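Long-range contacts in glycosyl hydrolase family 2, TIM barrel domain protein (Parabacteroides merdae ATCC 43184, PDB 6DXU), which probably hydrolyses beta-glucuronides, as a glycoside hydrolase family 2 beta-glucuronidase of a human gut bacterium: residues L325-T330 and V360-L365; E351-K356 and D379-L384. All blocks are in the same frame, centred on the assembly; numbering follows the deposited sequence.

Both interactions belong to the first beta-alpha units of the TIM barrel. Interaction 1 is buried and lies within the barrel wall, where 325-330 and 360-365 run side by side as parallel strands; backbone hydrogen bonds and one asparagine amide carry its polar part. Interaction 2 lies one layer further out and is partly buried, joining helix 345-357 to the C-terminal end of helix 372-381 by methyl groups, a guanidinium face and a lysine-to-carbonyl hydrogen bond. The two interlock along the chain, since helix 345-357 connects the two strands of interaction 1. They also touch: Ile-363 packs on Met-355, and Asn-361 and Ile-363 pair with Leu-384 through the backbone.

Interaction 1: L325-T330 and V360-L365; sequences LLLRGT and VNFIRL
Asn-361 turns its side-chain amide toward the backbone of 325-330 and grips it at two points. Its ND2 gives a nearly straight bond to Leu-326 O (3.2 Å, 173° at the hydrogen), with the acceptor almost in the amide plane, while OD1 accepts Arg-328 N at 2.7 Å, the donor tilted from the carbonyl plane. Two bonds to the same segment fix the rotation of the amide. CG of Asn-361 stands between its own backbone N and carbonyl carbon (chi1 66°), which turns the amide to the backbone of 326-328, where strand 327-330 starts. Leu-325 CD1 meets ND2 from the opposite direction, and the Arg-328 side chain passes obliquely, its guanidinium plane turned 56° from the amide.

The same residue leads into the sheet with its backbone, Asn-361 N bonding to Arg-328 O. From there the strands pair in parallel, Thr-330 N to Phe-362 O at 3.0 Å and Arg-364 N to Thr-330 O at 3.1 Å. Leu-327 crosses Phe-362 at a slant, CB to CB 4.0 Å, and lays CD1 over one face of the ring. On the sheet face carrying Thr-330 and Ile-363, Thr-330 CG2 meets both methyls of Val-360, 3.9 Å from CG1, the two side chains crossing at about a right angle.

The extended Arg-364 side chain leaves the pair for salt bridges with Glu-514 and Glu-388. This is the strand pairing of a beta-alpha-beta unit of the TIM barrel: helix 345-357 links the strands and sets Met-355 on Thr-330, while strands 587-589 and 384-388 continue the wall beyond 323-331 and 362-364, respectively.

Interaction 2: E351-K356 and D379-L384; sequences EMRMMK and DELGIL
Leu-381 and Ile-383 meet Met-352, Arg-353 and Lys-356 where two successive helices of the TIM barrel's outer layer pack together, helix 345-357 against the C-terminal end of helix 372-381 and the turn into strand 384-388. Apolar packing comes first. Leu-381 sends its two methyls to different partners: CD1 packs on the side chain of Met-352, 3.7 Å from Met-352 CB, and lies beside the backbone oxygen of that residue. Met-352 is bent at chi2 and chi3 (-53° and -63°), a curl that takes CE to Ile-383 CD1 at 3.8 Å, the two side chains crossing at a slant. Deeper in, Ile-383 rests on Ile-363 of the barrel wall, and Met-352 also touches Ile-374, Leu-377 and Cys-378, which extends this layer along helix 372-381.

A guanidinium-methyl contact lies at the more exposed margin. The other methyl, Leu-381 CD2, sits over one face of the Arg-353 guanidinium, 3.4 Å from Arg-353 NH2. That flat group is also held by a salt bridge from its NH1 to Asp-357, a residue of the same helix.

The polar part lies at the end of helix 372-381. Gly-382 leaves helical geometry with positive phi, and the chain turns there toward the strand. Lys-356 starts with CG anti to its backbone N, bends at chi2 and runs on extended, passing CD and CE by the last helical carbonyl. Its ammonium gives the contact's one hydrogen bond, NZ to Leu-381 O at 2.8 Å, meeting the oxygen nearly in line with the C=O bond (162°).

Interaction 1: L325-T330 and V360-L365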
# COMPACT_ATOMS: atom_id res chain seq x y z
N LEU D 325 6.08 -53.98 13.28
CA LEU D 325 4.70 -53.63 13.55
C LEU D 325 4.00 -53.30 12.24
O LEU D 325 4.38 -52.35 11.55
CB LEU D 325 4.60 -52.44 14.53
CG LEU D 325 3.18 -51.95 14.81
CD1 LEU D 325 2.38 -52.97 15.62
CD2 LEU D 325 3.25 -50.62 15.56
N LEU D 326 3.01 -54.11 11.87
CA LEU D 326 2.19 -53.80 10.71
C LEU D 326 1.26 -52.65 11.06
O LEU D 326 0.45 -52.77 11.98
CB LEU D 326 1.40 -55.03 10.26
CG LEU D 326 0.46 -54.82 9.07
CD1 LEU D 326 1.25 -54.47 7.84
CD2 LEU D 326 -0.36 -56.08 8.82
N LEU D 327 1.38 -51.53 10.34
CA LEU D 327 0.51 -50.39 10.59
C LEU D 327 -0.89 -50.72 10.09
O LEU D 327 -1.08 -51.07 8.93
CB LEU D 327 1.05 -49.13 9.90
CG LEU D 327 2.42 -48.70 10.43
CD1 LEU D 327 3.01 -47.58 9.58
CD2 LEU D 327 2.34 -48.25 11.89
N ARG D 328 -1.86 -50.66 11.01
CA ARG D 328 -3.26 -50.98 10.76
C ARG D 328 -4.00 -49.65 10.81
O ARG D 328 -4.46 -49.23 11.88
CB ARG D 328 -3.78 -51.94 11.80
CG ARG D 328 -3.16 -53.33 11.71
CD ARG D 328 -3.40 -54.07 13.04
NE ARG D 328 -3.82 -55.46 12.88
CZ ARG D 328 -3.17 -56.41 12.21
NH1 ARG D 328 -2.01 -56.15 11.61
NH2 ARG D 328 -3.68 -57.64 12.16
N GLY D 329 -4.13 -49.01 9.67
CA GLY D 329 -4.45 -47.60 9.68
C GLY D 329 -5.82 -47.20 9.18
O GLY D 329 -6.51 -47.97 8.51
N THR D 330 -6.21 -45.97 9.51
CA THR D 330 -7.40 -45.37 8.95
C THR D 330 -7.09 -43.89 8.73
O THR D 330 -5.94 -43.45 8.86
CB THR D 330 -8.62 -45.63 9.85
OG1 THR D 330 -9.82 -45.18 9.20
CG2 THR D 330 -8.48 -44.92 11.19
N VAL D 360 -7.42 -50.21 15.32
CA VAL D 360 -6.54 -49.26 14.64
C VAL D 360 -5.30 -49.01 15.48
O VAL D 360 -5.38 -48.81 16.70
CB VAL D 360 -7.31 -47.95 14.38
CG1 VAL D 360 -6.36 -46.82 13.89
CG2 VAL D 360 -8.44 -48.18 13.38
N ASN D 361 -4.13 -49.00 14.83
CA ASN D 361 -2.91 -48.54 15.50
C ASN D 361 -2.21 -47.42 14.74
O ASN D 361 -1.09 -47.03 15.12
CB ASN D 361 -1.93 -49.70 15.76
CG ASN D 361 -1.34 -50.31 14.47
OD1 ASN D 361 -1.32 -49.68 13.42
ND2 ASN D 361 -0.89 -51.56 14.57
N PHE D 362 -2.82 -46.88 13.69
CA PHE D 362 -2.18 -45.86 12.87
C PHE D 362 -3.27 -45.01 12.24
O PHE D 362 -4.31 -45.53 11.82
CB PHE D 362 -1.30 -46.49 11.78
CG PHE D 362 -0.75 -45.51 10.78
CD1 PHE D 362 0.09 -44.48 11.18
CD2 PHE D 362 -1.06 -45.63 9.44
CE1 PHE D 362 0.59 -43.57 10.24
CE2 PHE D 362 -0.58 -44.75 8.50
CZ PHE D 362 0.25 -43.71 8.90
N ILE D 363 -3.04 -43.70 12.15
CA ILE D 363 -4.01 -42.83 11.50
C ILE D 363 -3.27 -41.74 10.74
O ILE D 363 -2.27 -41.19 11.23
CB ILE D 363 -5.03 -42.24 12.51
CG1 ILE D 363 -6.17 -41.51 11.77
CG2 ILE D 363 -4.34 -41.31 13.52
CD1 ILE D 363 -7.34 -41.11 12.68
N ARG D 364 -3.74 -41.45 9.55
CA ARG D 364 -3.36 -40.25 8.82
C ARG D 364 -4.51 -39.26 8.98
O ARG D 364 -5.66 -39.59 8.64
CB ARG D 364 -3.08 -40.57 7.36
CG ARG D 364 -2.85 -39.36 6.43
CD ARG D 364 -2.41 -39.84 5.05
NE ARG D 364 -2.40 -38.76 4.06
CZ ARG D 364 -3.14 -38.74 2.95
NH1 ARG D 364 -3.97 -39.74 2.67
NH2 ARG D 364 -3.03 -37.71 2.12
N LEU D 365 -4.22 -38.08 9.53
CA LEU D 365 -5.28 -37.18 10.01
C LEU D 365 -5.87 -36.34 8.87
O LEU D 365 -5.90 -35.11 8.92
CB LEU D 365 -4.74 -36.31 11.14
CG LEU D 365 -4.42 -37.10 12.42
CD1 LEU D 365 -3.77 -36.21 13.48
CD2 LEU D 365 -5.69 -37.72 12.98

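Interaction 2: E351-K356 and D379-L384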
# COMPACT_ATOMS: atom_id res chain seq x y z
N GLU D 351 -15.31 -40.99 19.01
CA GLU D 351 -14.81 -41.43 17.71
C GLU D 351 -13.47 -42.15 17.85
O GLU D 351 -13.24 -43.20 17.22
CB GLU D 351 -14.65 -40.25 16.74
CG GLU D 351 -14.33 -40.72 15.34
CD GLU D 351 -14.27 -39.61 14.32
OE1 GLU D 351 -15.04 -38.64 14.44
OE2 GLU D 351 -13.44 -39.71 13.39
N MET D 352 -12.55 -41.57 18.61
CA MET D 352 -11.23 -42.19 18.73
C MET D 352 -11.30 -43.49 19.52
O MET D 352 -10.57 -44.44 19.22
CB MET D 352 -10.24 -41.22 19.37
CG MET D 352 -10.01 -39.91 18.55
SD MET D 352 -9.56 -40.22 16.83
CE MET D 352 -8.00 -41.08 17.07
N ARG D 353 -12.18 -43.56 20.52
CA ARG D 353 -12.41 -44.82 21.21
C ARG D 353 -12.96 -45.89 20.27
O ARG D 353 -12.55 -47.06 20.34
CB ARG D 353 -13.34 -44.59 22.40
CG ARG D 353 -13.84 -45.88 23.08
CD ARG D 353 -12.86 -46.27 24.17
NE ARG D 353 -11.97 -47.33 23.71
CZ ARG D 353 -10.78 -47.59 24.25
NH1 ARG D 353 -10.05 -48.59 23.77
NH2 ARG D 353 -10.32 -46.85 25.24
N MET D 354 -13.90 -45.51 19.39
CA MET D 354 -14.42 -46.45 18.39
C MET D 354 -13.31 -46.97 17.48
O MET D 354 -13.31 -48.16 17.12
CB MET D 354 -15.49 -45.78 17.52
CG MET D 354 -16.89 -45.70 18.09
SD MET D 354 -18.00 -45.05 16.81
CE MET D 354 -18.12 -46.45 15.71
N MET D 355 -12.39 -46.10 17.06
CA MET D 355 -11.26 -46.54 16.24
C MET D 355 -10.41 -47.55 16.98
O MET D 355 -10.05 -48.59 16.44
CB MET D 355 -10.38 -45.35 15.85
CG MET D 355 -10.94 -44.45 14.84
SD MET D 355 -9.63 -43.30 14.40
CE MET D 355 -10.65 -42.14 13.49
N LYS D 356 -10.01 -47.21 18.21
CA LYS D 356 -9.16 -48.11 18.99
C LYS D 356 -9.83 -49.47 19.19
O LYS D 356 -9.20 -50.52 19.00
CB LYS D 356 -8.82 -47.46 20.33
CG LYS D 356 -7.95 -48.29 21.24
CD LYS D 356 -6.56 -48.44 20.67
CE LYS D 356 -5.77 -49.42 21.54
NZ LYS D 356 -4.33 -49.39 21.23
N ASP D 379 -2.01 -40.21 21.61
CA ASP D 379 -1.00 -40.55 22.62
C ASP D 379 -1.57 -41.50 23.66
O ASP D 379 -0.89 -42.44 24.10
CB ASP D 379 -0.51 -39.29 23.33
CG ASP D 379 0.36 -38.40 22.47
OD1 ASP D 379 0.88 -38.83 21.42
OD2 ASP D 379 0.52 -37.23 22.88
N GLU D 380 -2.79 -41.24 24.12
CA GLU D 380 -3.37 -41.98 25.23
C GLU D 380 -3.88 -43.34 24.81
O GLU D 380 -3.88 -44.28 25.61
CB GLU D 380 -4.52 -41.21 25.87
CG GLU D 380 -4.08 -39.98 26.61
CD GLU D 380 -5.25 -39.13 27.04
OE1 GLU D 380 -6.40 -39.63 27.00
OE2 GLU D 380 -5.02 -37.96 27.43
N LEU D 381 -4.35 -43.46 23.57
CA LEU D 381 -4.94 -44.71 23.12
C LEU D 381 -3.96 -45.62 22.40
O LEU D 381 -4.27 -46.79 22.21
CB LEU D 381 -6.13 -44.43 22.20
CG LEU D 381 -7.35 -43.79 22.85
CD1 LEU D 381 -8.30 -43.31 21.77
CD2 LEU D 381 -8.06 -44.79 23.77
N GLY D 382 -2.81 -45.10 21.97
CA GLY D 382 -1.82 -45.89 21.26
C GLY D 382 -2.05 -45.96 19.76
O GLY D 382 -2.13 -47.06 19.19
N ILE D 383 -2.13 -44.81 19.11
CA ILE D 383 -2.37 -44.73 17.67
C ILE D 383 -1.27 -43.86 17.07
O ILE D 383 -1.20 -42.67 17.39
CB ILE D 383 -3.75 -44.16 17.34
CG1 ILE D 383 -4.85 -45.01 17.97
CG2 ILE D 383 -3.94 -44.02 15.81
CD1 ILE D 383 -6.26 -44.41 17.80
N LEU D 384 -0.41 -44.45 16.24
CA LEU D 384 0.63 -43.69 15.56
C LEU D 384 -0.00 -42.73 14.54
O LEU D 384 -1.10 -42.97 14.04
CB LEU D 384 1.62 -44.63 14.87
CG LEU D 384 2.42 -45.50 15.84
CD1 LEU D 384 3.00 -46.73 15.14
CD2 LEU D 384 3.52 -44.68 16.49